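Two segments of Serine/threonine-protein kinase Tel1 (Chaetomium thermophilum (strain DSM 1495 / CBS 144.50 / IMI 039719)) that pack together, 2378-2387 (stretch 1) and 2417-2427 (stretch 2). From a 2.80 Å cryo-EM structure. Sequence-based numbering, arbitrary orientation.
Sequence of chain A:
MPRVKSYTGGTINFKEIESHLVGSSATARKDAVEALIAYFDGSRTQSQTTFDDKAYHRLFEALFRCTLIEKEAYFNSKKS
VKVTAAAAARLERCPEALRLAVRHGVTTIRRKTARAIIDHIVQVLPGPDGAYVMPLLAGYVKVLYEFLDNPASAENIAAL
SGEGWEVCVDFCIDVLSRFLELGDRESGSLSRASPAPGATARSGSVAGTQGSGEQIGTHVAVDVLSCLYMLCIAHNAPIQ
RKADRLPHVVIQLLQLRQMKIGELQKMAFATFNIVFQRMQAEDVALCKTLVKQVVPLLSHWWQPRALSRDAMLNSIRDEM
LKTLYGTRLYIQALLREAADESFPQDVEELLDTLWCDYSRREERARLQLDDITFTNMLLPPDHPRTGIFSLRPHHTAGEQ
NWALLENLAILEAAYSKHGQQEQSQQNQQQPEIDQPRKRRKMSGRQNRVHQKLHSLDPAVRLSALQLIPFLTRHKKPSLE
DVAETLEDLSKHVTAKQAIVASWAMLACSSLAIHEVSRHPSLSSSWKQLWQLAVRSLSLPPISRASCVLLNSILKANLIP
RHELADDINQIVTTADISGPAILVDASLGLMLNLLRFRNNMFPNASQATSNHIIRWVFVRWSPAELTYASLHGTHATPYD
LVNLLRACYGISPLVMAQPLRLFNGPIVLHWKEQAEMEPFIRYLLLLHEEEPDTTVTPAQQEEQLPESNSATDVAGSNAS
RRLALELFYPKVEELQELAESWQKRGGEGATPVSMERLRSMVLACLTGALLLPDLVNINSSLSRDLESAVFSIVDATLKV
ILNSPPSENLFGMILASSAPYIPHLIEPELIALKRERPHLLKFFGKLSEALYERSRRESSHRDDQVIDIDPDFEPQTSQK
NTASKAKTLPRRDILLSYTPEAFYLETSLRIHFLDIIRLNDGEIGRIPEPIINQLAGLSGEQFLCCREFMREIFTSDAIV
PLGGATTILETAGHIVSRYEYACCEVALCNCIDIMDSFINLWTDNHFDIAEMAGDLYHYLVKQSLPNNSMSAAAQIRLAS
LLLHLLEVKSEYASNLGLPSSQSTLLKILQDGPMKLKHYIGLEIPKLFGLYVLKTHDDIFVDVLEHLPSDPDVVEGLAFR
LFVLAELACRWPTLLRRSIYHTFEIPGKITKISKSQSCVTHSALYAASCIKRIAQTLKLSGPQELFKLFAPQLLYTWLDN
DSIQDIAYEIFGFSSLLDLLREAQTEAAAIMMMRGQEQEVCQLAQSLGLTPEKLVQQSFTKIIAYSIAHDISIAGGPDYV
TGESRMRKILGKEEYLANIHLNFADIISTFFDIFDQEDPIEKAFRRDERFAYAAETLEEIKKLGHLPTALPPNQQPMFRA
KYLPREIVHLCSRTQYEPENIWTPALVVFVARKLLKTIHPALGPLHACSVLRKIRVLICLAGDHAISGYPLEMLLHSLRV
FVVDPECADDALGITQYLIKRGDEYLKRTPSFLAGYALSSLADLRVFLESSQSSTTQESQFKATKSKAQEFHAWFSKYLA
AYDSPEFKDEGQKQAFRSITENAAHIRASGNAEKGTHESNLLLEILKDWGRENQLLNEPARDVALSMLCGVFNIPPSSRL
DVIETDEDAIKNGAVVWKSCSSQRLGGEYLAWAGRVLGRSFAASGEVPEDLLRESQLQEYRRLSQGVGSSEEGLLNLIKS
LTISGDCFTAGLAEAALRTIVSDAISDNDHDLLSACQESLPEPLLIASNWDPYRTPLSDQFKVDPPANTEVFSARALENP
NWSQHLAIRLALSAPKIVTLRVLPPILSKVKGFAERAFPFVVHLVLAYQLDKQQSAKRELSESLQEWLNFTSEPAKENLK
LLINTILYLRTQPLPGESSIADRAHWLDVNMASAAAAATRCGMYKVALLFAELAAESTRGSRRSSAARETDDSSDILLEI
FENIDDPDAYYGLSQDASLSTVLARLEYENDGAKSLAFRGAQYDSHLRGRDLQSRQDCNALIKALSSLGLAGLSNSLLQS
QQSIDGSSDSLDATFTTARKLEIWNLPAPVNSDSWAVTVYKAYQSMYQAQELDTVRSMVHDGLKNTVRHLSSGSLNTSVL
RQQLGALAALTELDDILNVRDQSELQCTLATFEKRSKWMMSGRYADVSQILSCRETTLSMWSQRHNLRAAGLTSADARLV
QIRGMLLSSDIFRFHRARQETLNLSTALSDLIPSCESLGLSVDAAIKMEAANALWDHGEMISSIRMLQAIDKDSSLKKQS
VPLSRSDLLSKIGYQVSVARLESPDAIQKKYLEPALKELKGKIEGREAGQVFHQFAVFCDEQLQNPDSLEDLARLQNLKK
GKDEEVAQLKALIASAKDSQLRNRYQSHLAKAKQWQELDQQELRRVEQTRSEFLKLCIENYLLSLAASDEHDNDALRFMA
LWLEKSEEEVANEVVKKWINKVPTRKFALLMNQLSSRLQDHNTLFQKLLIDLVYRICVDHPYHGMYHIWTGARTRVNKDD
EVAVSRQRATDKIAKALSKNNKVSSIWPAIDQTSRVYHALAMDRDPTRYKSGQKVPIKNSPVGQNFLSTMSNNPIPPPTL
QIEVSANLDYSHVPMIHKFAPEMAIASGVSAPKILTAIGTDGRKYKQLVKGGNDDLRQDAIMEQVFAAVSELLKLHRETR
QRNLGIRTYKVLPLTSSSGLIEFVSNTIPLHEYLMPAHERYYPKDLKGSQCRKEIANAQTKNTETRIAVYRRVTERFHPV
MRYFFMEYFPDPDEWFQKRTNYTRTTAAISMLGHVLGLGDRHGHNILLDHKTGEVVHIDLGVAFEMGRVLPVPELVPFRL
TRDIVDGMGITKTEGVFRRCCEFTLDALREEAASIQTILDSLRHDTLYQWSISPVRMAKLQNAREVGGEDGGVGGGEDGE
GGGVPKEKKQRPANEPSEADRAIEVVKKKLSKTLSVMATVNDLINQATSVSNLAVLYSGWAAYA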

# COMPACT_ATOMS: atom_id res chain seq x y z
N ILE A 2378 27.00 -19.88 13.96
CA ILE A 2378 27.85 -19.33 15.01
C ILE A 2378 29.15 -18.80 14.43
O ILE A 2378 29.60 -17.70 14.77
CB ILE A 2378 28.10 -20.39 16.10
CG1 ILE A 2378 26.90 -20.46 17.03
CG2 ILE A 2378 29.32 -20.06 16.89
CD1 ILE A 2378 27.06 -21.46 18.11
N GLU A 2379 29.77 -19.56 13.52
CA GLU A 2379 31.04 -19.14 12.95
C GLU A 2379 30.90 -17.82 12.20
O GLU A 2379 31.75 -16.94 12.34
CB GLU A 2379 31.57 -20.22 12.04
CG GLU A 2379 32.68 -19.77 11.14
CD GLU A 2379 33.14 -20.86 10.22
OE1 GLU A 2379 32.68 -22.01 10.39
OE2 GLU A 2379 33.95 -20.58 9.32
N ASN A 2380 29.84 -17.66 11.41
CA ASN A 2380 29.71 -16.44 10.63
C ASN A 2380 29.27 -15.26 11.47
O ASN A 2380 29.63 -14.13 11.15
CB ASN A 2380 28.76 -16.66 9.47
CG ASN A 2380 29.33 -17.55 8.41
OD1 ASN A 2380 30.37 -17.26 7.84
ND2 ASN A 2380 28.66 -18.64 8.15
N TYR A 2381 28.52 -15.47 12.55
CA TYR A 2381 28.27 -14.36 13.48
C TYR A 2381 29.57 -13.86 14.07
O TYR A 2381 29.82 -12.65 14.13
CB TYR A 2381 27.32 -14.79 14.59
CG TYR A 2381 25.87 -14.55 14.27
CD1 TYR A 2381 25.47 -13.40 13.66
CD2 TYR A 2381 24.92 -15.50 14.56
CE1 TYR A 2381 24.16 -13.18 13.36
CE2 TYR A 2381 23.61 -15.30 14.25
CZ TYR A 2381 23.24 -14.14 13.66
OH TYR A 2381 21.92 -13.92 13.35
N LEU A 2382 30.43 -14.78 14.51
CA LEU A 2382 31.69 -14.35 15.11
C LEU A 2382 32.60 -13.69 14.09
O LEU A 2382 33.30 -12.73 14.41
CB LEU A 2382 32.39 -15.54 15.75
CG LEU A 2382 31.76 -15.96 17.06
CD1 LEU A 2382 32.51 -17.12 17.61
CD2 LEU A 2382 31.78 -14.81 18.03
N LEU A 2383 32.62 -14.18 12.85
CA LEU A 2383 33.44 -13.53 11.83
C LEU A 2383 32.90 -12.17 11.46
O LEU A 2383 33.67 -11.25 11.18
CB LEU A 2383 33.54 -14.41 10.59
CG LEU A 2383 34.38 -15.67 10.70
CD1 LEU A 2383 34.31 -16.43 9.41
CD2 LEU A 2383 35.80 -15.32 11.02
N SER A 2384 31.58 -12.01 11.44
CA SER A 2384 30.99 -10.72 11.10
C SER A 2384 31.22 -9.69 12.18
O SER A 2384 31.34 -8.50 11.88
CB SER A 2384 29.51 -10.88 10.85
OG SER A 2384 28.82 -9.72 11.26
N LEU A 2385 31.25 -10.10 13.45
CA LEU A 2385 31.55 -9.15 14.51
C LEU A 2385 32.99 -8.68 14.46
O LEU A 2385 33.28 -7.53 14.80
CB LEU A 2385 31.27 -9.77 15.88
CG LEU A 2385 29.82 -9.87 16.29
CD1 LEU A 2385 29.70 -10.69 17.54
CD2 LEU A 2385 29.27 -8.49 16.50
N ALA A 2386 33.91 -9.54 14.03
CA ALA A 2386 35.32 -9.22 14.00
C ALA A 2386 35.74 -8.42 12.78
O ALA A 2386 36.90 -8.00 12.72
CB ALA A 2386 36.14 -10.50 14.05
N ALA A 2387 34.85 -8.20 11.82
CA ALA A 2387 35.21 -7.60 10.54
C ALA A 2387 34.86 -6.13 10.46
O ALA A 2387 35.71 -5.32 10.10
CB ALA A 2387 34.54 -8.37 9.40
N LYS A 2417 37.14 -21.80 18.68
CA LYS A 2417 38.03 -21.51 17.57
C LYS A 2417 37.99 -20.04 17.17
O LYS A 2417 39.03 -19.47 16.82
CB LYS A 2417 37.67 -22.40 16.39
CG LYS A 2417 38.69 -22.40 15.29
CD LYS A 2417 38.29 -23.36 14.20
CE LYS A 2417 39.20 -23.23 13.00
NZ LYS A 2417 38.74 -24.10 11.89
N TRP A 2418 36.82 -19.40 17.22
CA TRP A 2418 36.70 -18.07 16.63
C TRP A 2418 36.48 -16.92 17.62
O TRP A 2418 36.34 -15.78 17.17
CB TRP A 2418 35.57 -18.05 15.60
CG TRP A 2418 35.83 -18.94 14.46
CD1 TRP A 2418 35.26 -20.15 14.22
CD2 TRP A 2418 36.75 -18.71 13.40
NE1 TRP A 2418 35.76 -20.69 13.07
CE2 TRP A 2418 36.68 -19.82 12.54
CE3 TRP A 2418 37.63 -17.67 13.09
CZ2 TRP A 2418 37.46 -19.92 11.40
CZ3 TRP A 2418 38.39 -17.77 11.95
CH2 TRP A 2418 38.30 -18.89 11.13
N ILE A 2419 36.46 -17.16 18.93
CA ILE A 2419 36.05 -16.11 19.85
C ILE A 2419 37.13 -15.07 20.11
O ILE A 2419 36.81 -13.93 20.44
CB ILE A 2419 35.57 -16.72 21.17
CG1 ILE A 2419 34.89 -15.69 22.06
CG2 ILE A 2419 36.73 -17.32 21.92
CD1 ILE A 2419 33.56 -15.23 21.58
N ASN A 2420 38.40 -15.42 19.95
CA ASN A 2420 39.46 -14.51 20.37
C ASN A 2420 39.75 -13.40 19.37
O ASN A 2420 40.66 -12.61 19.60
CB ASN A 2420 40.74 -15.29 20.64
CG ASN A 2420 40.65 -16.14 21.86
OD1 ASN A 2420 40.77 -15.65 22.98
ND2 ASN A 2420 40.42 -17.43 21.67
N LYS A 2421 39.00 -13.32 18.28
CA LYS A 2421 39.25 -12.31 17.26
C LYS A 2421 38.23 -11.19 17.30
O LYS A 2421 38.38 -10.22 16.55
CB LYS A 2421 39.27 -12.96 15.88
CG LYS A 2421 40.33 -14.01 15.77
CD LYS A 2421 40.15 -14.88 14.56
CE LYS A 2421 41.09 -16.06 14.62
NZ LYS A 2421 41.04 -16.87 13.38
N VAL A 2422 37.22 -11.29 18.14
CA VAL A 2422 36.23 -10.23 18.29
C VAL A 2422 36.76 -9.23 19.30
O VAL A 2422 37.28 -9.62 20.35
CB VAL A 2422 34.88 -10.80 18.74
CG1 VAL A 2422 33.81 -9.74 18.64
CG2 VAL A 2422 34.51 -11.99 17.92
N PRO A 2423 36.69 -7.93 19.02
CA PRO A 2423 36.99 -6.94 20.05
C PRO A 2423 36.03 -7.09 21.22
O PRO A 2423 34.84 -7.31 21.04
CB PRO A 2423 36.79 -5.61 19.33
CG PRO A 2423 36.90 -5.93 17.91
CD PRO A 2423 36.37 -7.30 17.73
N THR A 2424 36.56 -6.97 22.43
CA THR A 2424 35.70 -7.14 23.59
C THR A 2424 34.76 -5.97 23.81
O THR A 2424 33.90 -6.06 24.68
CB THR A 2424 36.53 -7.37 24.85
OG1 THR A 2424 37.61 -6.42 24.88
CG2 THR A 2424 37.10 -8.75 24.85
N ARG A 2425 34.89 -4.89 23.05
CA ARG A 2425 33.95 -3.80 23.18
C ARG A 2425 32.59 -4.13 22.60
O ARG A 2425 31.64 -3.37 22.81
CB ARG A 2425 34.49 -2.55 22.50
CG ARG A 2425 34.58 -2.66 21.01
CD ARG A 2425 35.00 -1.37 20.39
NE ARG A 2425 34.81 -1.39 18.94
CZ ARG A 2425 35.73 -1.82 18.08
NH1 ARG A 2425 35.47 -1.80 16.79
NH2 ARG A 2425 36.90 -2.26 18.51
N LYS A 2426 32.47 -5.24 21.88
CA LYS A 2426 31.18 -5.67 21.37
C LYS A 2426 30.35 -6.35 22.44
O LYS A 2426 29.12 -6.33 22.38
CB LYS A 2426 31.37 -6.63 20.20
CG LYS A 2426 32.40 -6.19 19.20
CD LYS A 2426 31.83 -5.23 18.21
CE LYS A 2426 32.78 -5.08 17.04
NZ LYS A 2426 32.16 -4.34 15.93
N PHE A 2427 31.00 -6.96 23.43
CA PHE A 2427 30.33 -7.63 24.53
C PHE A 2427 30.28 -6.79 25.79
O PHE A 2427 29.76 -7.26 26.80
CB PHE A 2427 31.02 -8.95 24.84
CG PHE A 2427 31.21 -9.82 23.65
CD1 PHE A 2427 30.16 -10.54 23.13
CD2 PHE A 2427 32.45 -9.94 23.07
CE1 PHE A 2427 30.34 -11.35 22.04
CE2 PHE A 2427 32.63 -10.75 21.98
CZ PHE A 2427 31.58 -11.45 21.47

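A helix can hold a neighbouring segment without a single hydrogen bond between them, provided its side chains adopt rotamers that carry carbon to carbon. The pairing of residues 2378–2387 with 2417–2427 in the kinase Tel1 is a compact example. The first stretch is helical, with i to i−4 backbone bonds along much of its length, as in Leu2383 N to Glu2379 O at 2.9 Å. The second enters as helix, includes Trp2418 in it, and becomes loop or turn by Val2422. The backbones come close at Ala2386 and Val2422, whose CA atoms lie 4.5 Å apart, whereas the CA atoms of Leu2382 and Trp2418 are separated by 6.4 Å, leaving room for larger side chains.

Trp2418 points toward the helix with chi1 m and chi2 at 105°, a setting that offers one indole face to Glu2379 and Leu2383, one helical turn apart. Glu2379 has chi1 and chi2 both t, so its aliphatic portion is extended; its CG sits 4.1 Å from the centroid of the five-membered ring of Trp2418, 28° off the normal, a CH-pi contact in which the aliphatic part of the side chain lies on the ring face. Over the same face, Leu2383 starts sideways, but its m,t rotamer brings CD2 to 3.6 Å from Trp2418 CE3.

All three leucines of the first stretch share this m,t conformation, a favoured one in helices because it keeps the branched end clear of the backbone. From Leu2382, which points toward the second stretch, it sends CD1 to 3.8 Å from Trp2418 CB and CD2 to 3.9 Å from Val2422 CG2. Leu2382 CD2 also lies 4.0 Å from Ile2419 CD1: the CA-to-CB bond of Ile2419 points away, yet its t,p rotamer brings the chain's end back within reach. Val2422, with chi1 t, packs against both Leu2382 and Leu2385; its CG1 lies 3.8 Å from Leu2385 CB. Leu2385 in turn extends CD1 to 4.4 Å from Phe2427 CZ, a looser, oblique approach to the ring.

Where the backbones are nearest, the side chain is small. Ala2386 CB rests 3.4 Å from Lys2421 O, the small methyl fitting against the carbonyl. Lys2421 itself begins toward the helix, but its extended t,t,t outer torsions lead its end away, leaving the charged amine exposed. Lys2426 behaves differently: two successive m torsions bend the chain before it straightens, placing CE 3.4 Å from Leu2385 O, while NZ is hydrogen-bonded just beyond the stretches. Its methylenes thus cover the helix while its amine is hydrogen-bonded separately.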